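Local atomic coordinates of 4-amino-4-deoxy-L-arabinose transferase or related glycosyltransferases of PMT family (Cupriavidus metallidurans, PDB entry 5EZM), a protein that probably transfers the pentose 4-amino-4-deoxy-L-arabinose to lipid A, as a zinc-binding integral membrane glycosyltransferase of the GT-C fold. Residues L364-L376 and L431-A443. Sequence-based numbering, arbitrary orientation.
With MPG ([(Z)-octadec-9-enyl] (2R)-2,3-bis(oxidanyl)propanoate), chain I.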
# COMPACT_ATOMS: atom_id res chain seq x y z
N LEU A 364 -14.37 16.81 -14.40
CA LEU A 364 -15.77 16.46 -14.23
C LEU A 364 -16.62 17.68 -13.93
O LEU A 364 -17.80 17.73 -14.31
CB LEU A 364 -15.91 15.42 -13.10
CG LEU A 364 -15.12 14.12 -13.27
CD1 LEU A 364 -15.15 13.28 -12.00
CD2 LEU A 364 -15.65 13.32 -14.45
N ASP A 365 -16.04 18.70 -13.28
CA ASP A 365 -16.81 19.88 -12.93
C ASP A 365 -17.24 20.67 -14.16
O ASP A 365 -18.24 21.41 -14.08
CB ASP A 365 -16.01 20.78 -11.99
CG ASP A 365 -16.85 21.89 -11.40
OD1 ASP A 365 -18.07 21.69 -11.25
OD2 ASP A 365 -16.28 22.96 -11.10
N ARG A 366 -16.54 20.54 -15.28
CA ARG A 366 -16.87 21.28 -16.49
C ARG A 366 -17.69 20.46 -17.48
O ARG A 366 -18.04 20.98 -18.55
CB ARG A 366 -15.59 21.77 -17.16
CG ARG A 366 -14.73 22.66 -16.28
CD ARG A 366 -13.40 22.98 -16.93
NE ARG A 366 -12.57 23.84 -16.09
CZ ARG A 366 -11.31 24.16 -16.36
NH1 ARG A 366 -10.72 23.68 -17.45
NH2 ARG A 366 -10.63 24.96 -15.54
N LEU A 367 -18.03 19.22 -17.15
CA LEU A 367 -18.73 18.35 -18.08
C LEU A 367 -20.22 18.65 -18.13
O LEU A 367 -20.86 18.85 -17.09
CB LEU A 367 -18.52 16.88 -17.70
CG LEU A 367 -17.08 16.36 -17.77
CD1 LEU A 367 -17.04 14.88 -17.42
CD2 LEU A 367 -16.49 16.62 -19.14
N SER A 368 -20.76 18.69 -19.34
CA SER A 368 -22.20 18.72 -19.54
C SER A 368 -22.78 17.32 -19.36
O SER A 368 -22.03 16.34 -19.25
CB SER A 368 -22.51 19.26 -20.94
OG SER A 368 -21.93 18.43 -21.93
N PRO A 369 -24.11 17.19 -19.28
CA PRO A 369 -24.69 15.84 -19.20
C PRO A 369 -24.33 14.94 -20.38
O PRO A 369 -24.10 13.74 -20.18
CB PRO A 369 -26.20 16.13 -19.14
CG PRO A 369 -26.28 17.44 -18.45
CD PRO A 369 -25.09 18.23 -18.94
N ARG A 370 -24.26 15.49 -21.60
CA ARG A 370 -23.98 14.64 -22.75
C ARG A 370 -22.56 14.09 -22.71
O ARG A 370 -22.32 12.94 -23.10
CB ARG A 370 -24.22 15.43 -24.04
CG ARG A 370 -24.14 14.58 -25.31
CD ARG A 370 -24.52 15.38 -26.53
NE ARG A 370 -24.42 14.60 -27.76
CZ ARG A 370 -25.39 13.84 -28.26
NH1 ARG A 370 -26.55 13.76 -27.62
NH2 ARG A 370 -25.21 13.17 -29.38
N SER A 371 -21.60 14.90 -22.25
CA SER A 371 -20.21 14.45 -22.16
C SER A 371 -20.08 13.31 -21.16
O SER A 371 -19.45 12.28 -21.44
CB SER A 371 -19.30 15.61 -21.77
OG SER A 371 -19.25 16.60 -22.78
N TRP A 372 -20.68 13.47 -19.98
CA TRP A 372 -20.67 12.38 -19.02
C TRP A 372 -21.39 11.16 -19.58
O TRP A 372 -21.01 10.02 -19.27
CB TRP A 372 -21.30 12.81 -17.70
CG TRP A 372 -21.27 11.70 -16.70
CD1 TRP A 372 -22.35 11.10 -16.11
CD2 TRP A 372 -20.11 11.01 -16.22
NE1 TRP A 372 -21.92 10.09 -15.28
CE2 TRP A 372 -20.56 10.02 -15.33
CE3 TRP A 372 -18.74 11.15 -16.45
CZ2 TRP A 372 -19.68 9.17 -14.66
CZ3 TRP A 372 -17.87 10.30 -15.79
CH2 TRP A 372 -18.34 9.33 -14.91
N GLY A 373 -22.43 11.37 -20.40
CA GLY A 373 -23.03 10.25 -21.10
C GLY A 373 -22.02 9.51 -21.95
O GLY A 373 -21.97 8.27 -21.93
N LYS A 374 -21.20 10.25 -22.71
CA LYS A 374 -20.12 9.63 -23.47
C LYS A 374 -19.24 8.77 -22.57
O LYS A 374 -18.95 7.61 -22.89
CB LYS A 374 -19.27 10.71 -24.15
CG LYS A 374 -20.01 11.61 -25.13
CD LYS A 374 -19.09 12.71 -25.63
CE LYS A 374 -19.67 13.44 -26.83
NZ LYS A 374 -21.02 13.98 -26.56
N GLN A 375 -18.82 9.33 -21.43
CA GLN A 375 -17.99 8.57 -20.51
C GLN A 375 -18.68 7.29 -20.06
O GLN A 375 -18.06 6.22 -20.02
CB GLN A 375 -17.60 9.43 -19.31
CG GLN A 375 -16.68 10.58 -19.65
CD GLN A 375 -15.38 10.11 -20.26
OE1 GLN A 375 -14.88 9.04 -19.94
NE2 GLN A 375 -14.82 10.92 -21.16
N LEU A 376 -19.97 7.37 -19.73
CA LEU A 376 -20.71 6.19 -19.29
C LEU A 376 -20.76 5.14 -20.38
O LEU A 376 -20.70 3.94 -20.09
CB LEU A 376 -22.13 6.58 -18.86
CG LEU A 376 -22.27 7.31 -17.53
CD1 LEU A 376 -23.72 7.70 -17.29
CD2 LEU A 376 -21.75 6.43 -16.42
N LEU A 431 -28.79 10.30 -14.79
CA LEU A 431 -28.22 11.43 -15.52
C LEU A 431 -29.24 12.54 -15.73
O LEU A 431 -28.86 13.72 -15.80
CB LEU A 431 -27.66 10.96 -16.86
CG LEU A 431 -26.93 12.00 -17.71
CD1 LEU A 431 -25.92 12.78 -16.88
CD2 LEU A 431 -26.25 11.35 -18.90
N ARG A 432 -30.53 12.20 -15.81
CA ARG A 432 -31.55 13.23 -15.99
C ARG A 432 -31.60 14.21 -14.82
O ARG A 432 -32.08 15.33 -14.99
CB ARG A 432 -32.92 12.57 -16.17
N ARG A 433 -31.11 13.81 -13.65
CA ARG A 433 -31.14 14.66 -12.46
C ARG A 433 -29.87 15.47 -12.27
O ARG A 433 -29.73 16.16 -11.25
CB ARG A 433 -31.40 13.80 -11.22
N GLY A 434 -28.94 15.41 -13.23
CA GLY A 434 -27.71 16.18 -13.12
C GLY A 434 -26.46 15.34 -13.30
O GLY A 434 -26.51 14.11 -13.19
N VAL A 435 -25.33 16.00 -13.56
CA VAL A 435 -24.08 15.27 -13.76
C VAL A 435 -23.56 14.74 -12.43
O VAL A 435 -23.11 13.59 -12.34
CB VAL A 435 -23.05 16.17 -14.46
CG1 VAL A 435 -21.68 15.52 -14.43
CG2 VAL A 435 -23.47 16.45 -15.89
N LEU A 436 -23.63 15.55 -11.37
CA LEU A 436 -23.06 15.15 -10.09
C LEU A 436 -23.70 13.89 -9.51
O LEU A 436 -22.95 12.99 -9.08
CB LEU A 436 -23.14 16.31 -9.10
CG LEU A 436 -22.67 16.02 -7.67
CD1 LEU A 436 -21.28 15.41 -7.66
CD2 LEU A 436 -22.71 17.28 -6.83
N PRO A 437 -25.03 13.74 -9.46
CA PRO A 437 -25.58 12.46 -8.95
C PRO A 437 -25.19 11.27 -9.80
O PRO A 437 -24.87 10.20 -9.26
CB PRO A 437 -27.09 12.71 -8.96
CG PRO A 437 -27.30 13.78 -9.96
CD PRO A 437 -26.11 14.68 -9.81
N SER A 438 -25.20 11.42 -11.13
CA SER A 438 -24.79 10.33 -12.01
C SER A 438 -23.35 9.91 -11.74
O SER A 438 -23.04 8.72 -11.64
CB SER A 438 -24.96 10.76 -13.47
OG SER A 438 -24.72 9.68 -14.36
N VAL A 439 -22.45 10.89 -11.60
CA VAL A 439 -21.05 10.59 -11.33
C VAL A 439 -20.90 9.95 -9.95
O VAL A 439 -20.05 9.07 -9.75
CB VAL A 439 -20.19 11.86 -11.46
CG1 VAL A 439 -18.74 11.57 -11.11
CG2 VAL A 439 -20.27 12.41 -12.87
N ALA A 440 -21.72 10.37 -8.98
CA ALA A 440 -21.64 9.79 -7.64
C ALA A 440 -22.04 8.32 -7.65
O ALA A 440 -21.34 7.47 -7.09
CB ALA A 440 -22.53 10.58 -6.68
N VAL A 441 -23.18 8.00 -8.28
CA VAL A 441 -23.62 6.62 -8.37
C VAL A 441 -22.63 5.77 -9.16
O VAL A 441 -22.32 4.64 -8.78
CB VAL A 441 -25.03 6.55 -8.98
CG1 VAL A 441 -25.46 5.12 -9.17
CG2 VAL A 441 -26.03 7.30 -8.10
N TYR A 442 -22.12 6.32 -10.26
CA TYR A 442 -21.14 5.61 -11.08
C TYR A 442 -19.88 5.30 -10.28
O TYR A 442 -19.38 4.16 -10.29
CB TYR A 442 -20.82 6.46 -12.31
CG TYR A 442 -19.54 6.14 -13.05
CD1 TYR A 442 -19.54 5.23 -14.10
CD2 TYR A 442 -18.35 6.77 -12.72
CE1 TYR A 442 -18.38 4.95 -14.79
CE2 TYR A 442 -17.18 6.49 -13.40
CZ TYR A 442 -17.20 5.58 -14.44
OH TYR A 442 -16.04 5.30 -15.12
N ALA A 443 -19.35 6.29 -9.56
CA ALA A 443 -18.15 6.07 -8.75
C ALA A 443 -18.41 5.07 -7.64
O ALA A 443 -17.53 4.26 -7.32
CB ALA A 443 -17.66 7.40 -8.17
C2 MPG I . -13.17 5.30 -23.22
C3 MPG I . -14.24 6.38 -23.21
C4 MPG I . -13.92 7.52 -24.16
C5 MPG I . -14.89 8.70 -24.01
C6 MPG I . -14.43 9.93 -24.80
C7 MPG I . -15.37 11.13 -24.62
C8 MPG I . -14.85 12.41 -25.32
C1 MPG I . -13.36 4.30 -22.07
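Ser438 OG has two polar partners: it receives a weak hydrogen bond from Trp372 NE1 (3.0 Å), whose N-H points well off the oxygen, while its stronger partner is the carbonyl oxygen of Ala427, on helix 403-430. The pair illustrates how near-parallel transmembrane helices of a GT-C glycosyltransferase can pack around one large knob. The first turns of helices 369-389 and 435-456 run side by side at 18°, their axes 10.3 Å apart, and Trp372 fills a hole formed by Val435, Ser438, Val439 and Tyr442. Its CG lies anti to the backbone N (chi1 -179°), which carries the indole across to the other helix. There Val439 CG2 lies over one face in a CH-pi contact, 3.6 Å from the centroid of the five-membered ring, and Leu376 CG lies over the opposite face, toward the rim. The indole thus has a methyl over one face, a leucine over the other and the hydroxyl of Ser438 at its edge. Trp372 also turns the edge of its six-membered ring to the face of Tyr442, a T-shaped stack with planes at 89° and centroids 4.8 Å apart. Beyond that stack, Tyr442 OH is hydrogen-bonded to the carbonyl oxygen of Pro298, and Trp299 meets the tyrosine ring, linking the helix pair to the loop between helices 288-295 and 303-310. Where the chains enter their helices, the CA atoms of Pro369 and Val435 come closest, 5.5 Å apart. Val435 CG2 abuts the proline ring, 3.9 Å from Pro369 CD, and Leu431 CD2 rests 3.5 Å from Pro369 O.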